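Local atomic coordinates of hypothetical protein DUF871 (Enterococcus faecalis, PDB entry 2P0O), a protein that is of unknown function but probably acts as a 6-phospho-N-acetylmuramidase and folds in part as a TIM barrel. Residues A[22-33]-A[220-231]; A[174-182]-A[192-203]. All blocks are in the same frame, centred on the assembly; numbering follows the deposited sequence.

Both contacts belong to the TIM barrel and are largely buried, and they share its sheet, in which strands 173-178 and 218-221 are neighbours. Contact 1 joins the first barrel helix to the last strand and the loop beyond it, mainly through apolar and aromatic packing. Contact 2, nested within the chain loop that contact 1 closes, folds a long loop back on strand 173-178 and depends more on polar links and proline rings. They touch directly: Asp181 probably bonds Thr230, and Val178 O probably accepts from Gly222 N.

Contact 1 of 2, residues A[22-33]-A[220-231]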
# COMPACT_ATOMS: atom_id res chain seq x y z
N TYR A 22 2.85 7.70 -14.87
CA TYR A 22 2.66 6.98 -13.64
C TYR A 22 3.06 7.75 -12.38
O TYR A 22 2.28 7.82 -11.41
CB TYR A 22 3.42 5.65 -13.70
CG TYR A 22 3.36 4.83 -12.41
CD1 TYR A 22 2.17 4.23 -11.97
CD2 TYR A 22 4.52 4.63 -11.64
CE1 TYR A 22 2.15 3.44 -10.77
CE2 TYR A 22 4.51 3.87 -10.46
CZ TYR A 22 3.34 3.27 -10.04
OH TYR A 22 3.38 2.50 -8.87
N ILE A 23 4.29 8.26 -12.37
CA ILE A 23 4.82 9.00 -11.22
C ILE A 23 3.91 10.20 -10.87
O ILE A 23 3.47 10.37 -9.71
CB ILE A 23 6.29 9.45 -11.45
CG1 ILE A 23 7.24 8.25 -11.45
CG2 ILE A 23 6.71 10.46 -10.39
CD1 ILE A 23 8.63 8.56 -12.03
N LYS A 24 3.58 10.98 -11.88
CA LYS A 24 2.71 12.14 -11.73
C LYS A 24 1.32 11.77 -11.21
O LYS A 24 0.79 12.43 -10.30
CB LYS A 24 2.60 12.91 -13.06
CG LYS A 24 3.89 13.55 -13.51
CD LYS A 24 3.64 14.56 -14.66
CE LYS A 24 4.96 14.92 -15.33
NZ LYS A 24 4.97 16.24 -16.06
N LYS A 25 0.72 10.71 -11.77
CA LYS A 25 -0.58 10.25 -11.30
C LYS A 25 -0.52 9.76 -9.85
O LYS A 25 -1.42 10.04 -9.08
CB LYS A 25 -1.09 9.11 -12.16
CG LYS A 25 -1.86 9.60 -13.35
CD LYS A 25 -2.23 8.45 -14.26
CE LYS A 25 -2.79 9.02 -15.56
NZ LYS A 25 -3.28 7.89 -16.38
N MSE A 26 0.54 9.04 -9.50
CA MSE A 26 0.67 8.51 -8.15
C MSE A 26 0.76 9.65 -7.12
O MSE A 26 0.09 9.60 -6.08
CB MSE A 26 1.84 7.52 -8.05
CG MSE A 26 1.57 6.22 -8.83
SE MSE A 26 -0.03 5.24 -8.18
CE MSE A 26 0.83 4.11 -6.84
N LYS A 27 1.54 10.68 -7.44
CA LYS A 27 1.55 11.88 -6.62
C LYS A 27 0.15 12.46 -6.39
O LYS A 27 -0.23 12.71 -5.24
CB LYS A 27 2.48 12.95 -7.20
CG LYS A 27 2.35 14.30 -6.50
CD LYS A 27 3.05 14.26 -5.17
CE LYS A 27 2.90 15.59 -4.46
NZ LYS A 27 3.70 15.56 -3.21
N ALA A 28 -0.62 12.68 -7.46
CA ALA A 28 -2.01 13.13 -7.32
C ALA A 28 -2.92 12.13 -6.56
O ALA A 28 -3.99 12.48 -6.07
CB ALA A 28 -2.62 13.49 -8.69
N LEU A 29 -2.48 10.89 -6.44
CA LEU A 29 -3.26 9.91 -5.70
C LEU A 29 -2.83 9.83 -4.23
O LEU A 29 -3.27 8.93 -3.52
CB LEU A 29 -3.13 8.54 -6.37
CG LEU A 29 -4.10 8.05 -7.45
CD1 LEU A 29 -5.00 9.09 -8.03
CD2 LEU A 29 -3.38 7.23 -8.54
N GLY A 30 -1.94 10.72 -3.79
CA GLY A 30 -1.48 10.70 -2.39
C GLY A 30 -0.17 9.96 -2.08
O GLY A 30 0.09 9.61 -0.93
N PHE A 31 0.65 9.73 -3.11
CA PHE A 31 2.00 9.13 -2.96
C PHE A 31 3.07 10.22 -2.99
O PHE A 31 3.11 10.97 -3.96
CB PHE A 31 2.23 8.09 -4.07
CG PHE A 31 1.35 6.87 -3.95
CD1 PHE A 31 -0.00 6.90 -4.34
CD2 PHE A 31 1.87 5.68 -3.43
CE1 PHE A 31 -0.83 5.78 -4.20
CE2 PHE A 31 1.07 4.53 -3.29
CZ PHE A 31 -0.28 4.58 -3.68
N ASP A 32 3.89 10.32 -1.95
CA ASP A 32 4.88 11.41 -1.83
C ASP A 32 6.32 10.98 -1.89
O ASP A 32 7.22 11.82 -1.70
CB ASP A 32 4.69 12.22 -0.53
CG ASP A 32 3.36 12.93 -0.46
OD1 ASP A 32 3.00 13.62 -1.44
OD2 ASP A 32 2.68 12.78 0.59
N GLY A 33 6.55 9.70 -2.14
CA GLY A 33 7.89 9.14 -2.10
C GLY A 33 8.21 8.17 -3.21
O GLY A 33 7.33 7.47 -3.75
N TYR A 220 5.39 1.41 0.55
CA TYR A 220 5.79 1.59 -0.84
C TYR A 220 5.37 0.43 -1.73
O TYR A 220 5.51 -0.73 -1.36
CB TYR A 220 7.32 1.75 -0.93
CG TYR A 220 7.79 3.16 -0.60
CD1 TYR A 220 7.49 3.75 0.65
CD2 TYR A 220 8.55 3.92 -1.53
CE1 TYR A 220 7.91 5.04 0.97
CE2 TYR A 220 8.99 5.25 -1.22
CZ TYR A 220 8.66 5.78 0.04
OH TYR A 220 9.07 7.04 0.39
N ILE A 221 4.92 0.75 -2.93
CA ILE A 221 4.74 -0.26 -3.97
C ILE A 221 6.13 -0.76 -4.36
O ILE A 221 6.99 0.05 -4.77
CB ILE A 221 4.02 0.28 -5.24
CG1 ILE A 221 2.84 1.22 -4.88
CG2 ILE A 221 3.60 -0.89 -6.17
CD1 ILE A 221 1.78 0.53 -4.01
N GLY A 222 6.33 -2.08 -4.28
CA GLY A 222 7.61 -2.69 -4.64
C GLY A 222 7.79 -2.83 -6.14
O GLY A 222 8.89 -2.54 -6.66
N ASP A 223 6.76 -3.30 -6.85
CA ASP A 223 6.86 -3.45 -8.31
C ASP A 223 6.78 -2.12 -9.08
O ASP A 223 6.41 -1.09 -8.50
CB ASP A 223 5.77 -4.38 -8.80
CG ASP A 223 5.92 -5.76 -8.25
OD1 ASP A 223 6.65 -6.55 -8.87
OD2 ASP A 223 5.30 -6.07 -7.20
N PRO A 224 7.15 -2.12 -10.39
CA PRO A 224 7.08 -0.91 -11.21
C PRO A 224 5.76 -0.10 -11.20
O PRO A 224 5.82 1.13 -11.20
CB PRO A 224 7.39 -1.42 -12.63
CG PRO A 224 8.35 -2.60 -12.40
CD PRO A 224 7.76 -3.25 -11.12
N THR A 225 4.61 -0.77 -11.25
CA THR A 225 3.33 -0.07 -11.28
C THR A 225 2.25 -0.93 -10.63
O THR A 225 2.39 -2.16 -10.45
CB THR A 225 2.84 0.27 -12.73
OG1 THR A 225 2.48 -0.94 -13.41
CG2 THR A 225 3.89 1.07 -13.57
N ILE A 226 1.15 -0.26 -10.30
CA ILE A 226 -0.09 -0.95 -9.93
C ILE A 226 -1.03 -0.80 -11.11
O ILE A 226 -0.80 0.07 -11.95
CB ILE A 226 -0.72 -0.35 -8.66
CG1 ILE A 226 -0.60 1.17 -8.65
CG2 ILE A 226 -0.08 -1.00 -7.39
CD1 ILE A 226 -1.44 1.85 -7.59
N SER A 227 -2.07 -1.63 -11.18
CA SER A 227 -3.04 -1.55 -12.27
C SER A 227 -3.91 -0.29 -12.12
O SER A 227 -4.00 0.29 -11.04
CB SER A 227 -3.95 -2.76 -12.25
OG SER A 227 -4.76 -2.71 -11.09
N GLU A 228 -4.55 0.13 -13.22
CA GLU A 228 -5.53 1.21 -13.18
C GLU A 228 -6.62 1.01 -12.12
O GLU A 228 -7.03 1.97 -11.45
CB GLU A 228 -6.16 1.41 -14.58
CG GLU A 228 -5.15 1.81 -15.67
CD GLU A 228 -4.99 3.33 -15.80
OE1 GLU A 228 -5.67 4.09 -15.06
OE2 GLU A 228 -4.18 3.78 -16.67
N ARG A 229 -7.08 -0.23 -11.97
CA ARG A 229 -8.11 -0.59 -11.03
C ARG A 229 -7.68 -0.27 -9.60
O ARG A 229 -8.46 0.25 -8.76
CB ARG A 229 -8.38 -2.09 -11.14
CG ARG A 229 -9.59 -2.57 -10.34
CD ARG A 229 -9.74 -4.09 -10.42
NE ARG A 229 -11.01 -4.52 -9.85
CZ ARG A 229 -11.26 -4.70 -8.55
NH1 ARG A 229 -10.31 -4.50 -7.63
NH2 ARG A 229 -12.46 -5.08 -8.16
N THR A 230 -6.44 -0.64 -9.31
CA THR A 230 -5.87 -0.46 -7.99
C THR A 230 -5.60 1.02 -7.73
O THR A 230 -5.86 1.51 -6.64
CB THR A 230 -4.61 -1.36 -7.84
OG1 THR A 230 -5.02 -2.71 -8.02
CG2 THR A 230 -3.99 -1.21 -6.46
N MSE A 231 -5.07 1.72 -8.73
CA MSE A 231 -4.94 3.19 -8.66
C MSE A 231 -6.26 3.89 -8.28
O MSE A 231 -6.29 4.81 -7.45
CB MSE A 231 -4.46 3.75 -10.00
CG MSE A 231 -3.06 3.28 -10.33
SE MSE A 231 -2.39 3.85 -12.08
CE MSE A 231 -2.26 5.76 -11.72
O HOH W 1 5.88 1.66 -7.99
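Tyr22 and Thr225 meet where the TIM barrel closes, with helix 17-28, the first after strand 4-8, lying against the chain that leaves the eighth strand, 218-221. With chi1 at 176°, Tyr22 CG points away from the backbone N and lies beside the carbonyl carbon, which carries the ring across to the loop. Thr225 CG2 sits over the ring centre, 3.8 Å from the Tyr22 centroid and 7° off its normal, a CH-pi contact; Met26 CG lies against the opposite face, nearer the rim. The Thr225 hydroxyl is engaged elsewhere, with Gln183 N. At the far end of the ring, Tyr22 OH is 2.8 Å from the oxygen of water 1, which probably donates to Asp223 O and would then link helix and loop.

Bends at chi2 and chi3 curl the selenomethionine Met26 inward, setting its CE over the centre of the Phe31 ring. The same methyl group is packed tightly on Ile226, with 3.3 Å between Met26 CE and Ile226 CD1, and it also reaches Ile221 CG1. Phe31 follows a Schellman motif: Gly30, at positive phi, ends the helix, and Phe31 N and Gly30 N bond back to Met26 O and Lys27 O. Selenomethionine Met231, bent at chi3, approaches from helix 228-240, and its CE lies 3.6 Å from Lys25 CB and 3.7 Å from Leu29 CD2.

Contact 2 of 2, residues A[174-182]-A[192-203]; sequences VFTFVPGDG and LPTLEKHRGQNP
Thr194 OG1 is held by two hydrogen bonds: it accepts from Phe177 N at 3.0 Å, with an N-H...O angle of 153°, and is also hydrogen-bonded to Asn146 O. This ties strand 173-178, the seventh of the TIM barrel, to the beta-alpha loop that leaves its C-terminal end for helix 203-212. The hydroxyl lies beside the Thr194 backbone N (chi1 -66°), a rotation that turns it to the strand; there it also meets the edge of the Phe177 ring, near the ring plane.

A bound water extends the link. Water 2 donates to Phe177 O at 2.7 Å, accepts from Leu195 N at 2.9 Å, and is held in the ring plane at the edge of His198, 2.9 Å from ND1. One solvent molecule thus joins a strand carbonyl to the loop at two points.

Beyond the strand end, proline rings provide the packing. Pro179 and Pro193 cross at about a right angle, Pro179 CD lying 3.7 Å from Pro193 CB, while Pro179 CG comes within 3.5 Å of His198 O. Pro203, at the start of its helix, presses CB to 3.2 Å from Pro179 O. The Asp181 carboxylate beside it is bound by Lys341, Thr230 and Ser227 N.

Val178 packs on Ala206 and Leu210 of helix 203-212 and on Val219 and Ile221 of the adjacent strand 218-221, while Thr176 and Leu195 both touch Phe160 of helix 157-169.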
# COMPACT_ATOMS: atom_id res chain seq x y z
N VAL A 174 9.88 3.14 10.33
CA VAL A 174 9.71 1.82 9.73
C VAL A 174 9.03 1.97 8.38
O VAL A 174 7.94 2.54 8.29
CB VAL A 174 8.84 0.90 10.62
CG1 VAL A 174 8.51 -0.44 9.87
CG2 VAL A 174 9.55 0.64 11.92
N PHE A 175 9.71 1.48 7.34
CA PHE A 175 9.25 1.51 5.96
C PHE A 175 9.14 0.06 5.46
O PHE A 175 10.01 -0.80 5.72
CB PHE A 175 10.28 2.25 5.07
CG PHE A 175 10.23 3.76 5.15
CD1 PHE A 175 10.54 4.42 6.32
CD2 PHE A 175 9.92 4.51 4.02
CE1 PHE A 175 10.50 5.82 6.37
CE2 PHE A 175 9.90 5.91 4.05
CZ PHE A 175 10.17 6.57 5.24
N THR A 176 8.10 -0.20 4.68
CA THR A 176 7.79 -1.53 4.22
C THR A 176 7.26 -1.46 2.78
O THR A 176 6.79 -0.41 2.33
CB THR A 176 6.74 -2.18 5.15
OG1 THR A 176 6.54 -3.54 4.75
CG2 THR A 176 5.41 -1.45 5.07
N PHE A 177 7.31 -2.59 2.08
CA PHE A 177 6.78 -2.67 0.74
C PHE A 177 5.47 -3.45 0.66
O PHE A 177 5.20 -4.32 1.49
CB PHE A 177 7.79 -3.33 -0.22
CG PHE A 177 9.04 -2.53 -0.44
CD1 PHE A 177 9.08 -1.50 -1.39
CD2 PHE A 177 10.18 -2.79 0.31
CE1 PHE A 177 10.23 -0.76 -1.62
CE2 PHE A 177 11.37 -2.07 0.08
CZ PHE A 177 11.39 -1.03 -0.87
N VAL A 178 4.69 -3.17 -0.38
CA VAL A 178 3.65 -4.08 -0.80
C VAL A 178 3.94 -4.35 -2.28
O VAL A 178 4.59 -3.53 -2.94
CB VAL A 178 2.21 -3.51 -0.60
CG1 VAL A 178 1.88 -3.36 0.89
CG2 VAL A 178 2.00 -2.17 -1.34
N PRO A 179 3.43 -5.48 -2.82
CA PRO A 179 3.65 -5.73 -4.24
C PRO A 179 2.74 -4.85 -5.09
O PRO A 179 1.76 -4.27 -4.59
CB PRO A 179 3.28 -7.22 -4.38
CG PRO A 179 2.21 -7.43 -3.33
CD PRO A 179 2.61 -6.52 -2.17
N GLY A 180 3.08 -4.70 -6.36
CA GLY A 180 2.19 -4.06 -7.32
C GLY A 180 1.54 -5.11 -8.22
O GLY A 180 1.97 -6.27 -8.25
N ASP A 181 0.51 -4.70 -8.96
CA ASP A 181 -0.26 -5.63 -9.78
C ASP A 181 -0.49 -5.12 -11.20
O ASP A 181 -1.35 -5.68 -11.90
CB ASP A 181 -1.61 -5.92 -9.12
CG ASP A 181 -2.47 -4.65 -8.93
OD1 ASP A 181 -1.93 -3.53 -9.04
OD2 ASP A 181 -3.68 -4.78 -8.65
N GLY A 182 0.25 -4.08 -11.61
CA GLY A 182 0.27 -3.60 -12.98
C GLY A 182 1.43 -4.31 -13.70
O GLY A 182 1.33 -5.50 -14.03
N LEU A 192 6.58 -8.04 -5.56
CA LEU A 192 7.64 -7.74 -4.59
C LEU A 192 7.04 -7.34 -3.26
O LEU A 192 7.11 -6.16 -2.86
CB LEU A 192 8.55 -6.62 -5.12
CG LEU A 192 9.24 -6.87 -6.48
CD1 LEU A 192 10.18 -5.74 -6.89
CD2 LEU A 192 10.00 -8.18 -6.54
N PRO A 193 6.47 -8.32 -2.55
CA PRO A 193 5.96 -7.98 -1.25
C PRO A 193 7.07 -8.03 -0.21
O PRO A 193 8.09 -8.68 -0.42
CB PRO A 193 4.97 -9.12 -0.98
CG PRO A 193 5.65 -10.32 -1.62
CD PRO A 193 6.32 -9.76 -2.86
N THR A 194 6.86 -7.36 0.91
CA THR A 194 7.59 -7.65 2.13
C THR A 194 6.98 -8.86 2.87
O THR A 194 7.71 -9.76 3.25
CB THR A 194 7.60 -6.41 3.06
OG1 THR A 194 8.36 -5.38 2.44
CG2 THR A 194 8.20 -6.72 4.41
N LEU A 195 5.67 -8.85 3.11
CA LEU A 195 5.03 -9.89 3.89
C LEU A 195 4.50 -10.92 2.93
O LEU A 195 3.84 -10.57 1.95
CB LEU A 195 3.87 -9.33 4.72
CG LEU A 195 4.29 -8.49 5.95
CD1 LEU A 195 3.32 -7.36 6.17
CD2 LEU A 195 4.41 -9.29 7.21
N GLU A 196 4.79 -12.18 3.20
CA GLU A 196 4.35 -13.25 2.29
C GLU A 196 2.82 -13.30 2.17
O GLU A 196 2.33 -13.71 1.14
CB GLU A 196 4.87 -14.61 2.73
CG GLU A 196 4.81 -15.73 1.62
CD GLU A 196 5.45 -15.30 0.29
OE1 GLU A 196 6.40 -14.45 0.29
OE2 GLU A 196 4.98 -15.78 -0.75
N LYS A 197 2.08 -12.95 3.23
CA LYS A 197 0.61 -12.98 3.14
C LYS A 197 0.08 -11.99 2.08
O LYS A 197 -1.08 -12.06 1.70
CB LYS A 197 -0.02 -12.71 4.51
CG LYS A 197 0.22 -11.26 4.98
CD LYS A 197 -0.59 -10.96 6.28
CE LYS A 197 -0.20 -9.57 6.78
NZ LYS A 197 -0.87 -9.21 8.04
N HIS A 198 0.91 -11.08 1.61
CA HIS A 198 0.47 -10.16 0.58
C HIS A 198 0.71 -10.65 -0.84
O HIS A 198 0.35 -9.97 -1.79
CB HIS A 198 1.10 -8.80 0.79
CG HIS A 198 0.55 -8.08 1.99
ND1 HIS A 198 1.23 -7.08 2.64
CD2 HIS A 198 -0.62 -8.23 2.65
CE1 HIS A 198 0.50 -6.63 3.65
NE2 HIS A 198 -0.63 -7.33 3.68
N ARG A 199 1.29 -11.84 -0.96
CA ARG A 199 1.66 -12.39 -2.25
C ARG A 199 0.40 -12.57 -3.09
O ARG A 199 -0.53 -13.28 -2.70
CB ARG A 199 2.40 -13.74 -2.07
CG ARG A 199 2.71 -14.51 -3.40
CD ARG A 199 4.04 -14.11 -4.00
NE ARG A 199 5.14 -14.08 -3.02
CZ ARG A 199 6.27 -13.39 -3.18
NH1 ARG A 199 6.48 -12.67 -4.28
NH2 ARG A 199 7.20 -13.47 -2.23
N GLY A 200 0.39 -11.92 -4.25
CA GLY A 200 -0.73 -11.99 -5.18
C GLY A 200 -2.00 -11.35 -4.65
O GLY A 200 -3.08 -11.64 -5.16
N GLN A 201 -1.88 -10.50 -3.61
CA GLN A 201 -3.08 -9.86 -3.02
C GLN A 201 -3.29 -8.42 -3.55
O GLN A 201 -2.39 -7.84 -4.15
CB GLN A 201 -3.04 -9.86 -1.48
CG GLN A 201 -3.02 -11.25 -0.79
CD GLN A 201 -4.08 -12.22 -1.31
OE1 GLN A 201 -5.27 -11.92 -1.30
NE2 GLN A 201 -3.63 -13.38 -1.77
N ASN A 202 -4.49 -7.88 -3.34
CA ASN A 202 -4.84 -6.50 -3.72
C ASN A 202 -3.87 -5.56 -3.01
O ASN A 202 -3.85 -5.51 -1.79
CB ASN A 202 -6.29 -6.19 -3.28
CG ASN A 202 -6.75 -4.80 -3.71
OD1 ASN A 202 -5.94 -3.87 -3.87
ND2 ASN A 202 -8.04 -4.66 -3.93
N PRO A 203 -3.01 -4.87 -3.78
CA PRO A 203 -2.06 -3.93 -3.20
C PRO A 203 -2.70 -2.81 -2.39
O PRO A 203 -2.12 -2.36 -1.38
CB PRO A 203 -1.32 -3.35 -4.42
CG PRO A 203 -1.55 -4.35 -5.52
CD PRO A 203 -2.87 -4.99 -5.25
O HOH W 2 4.01 -6.72 1.99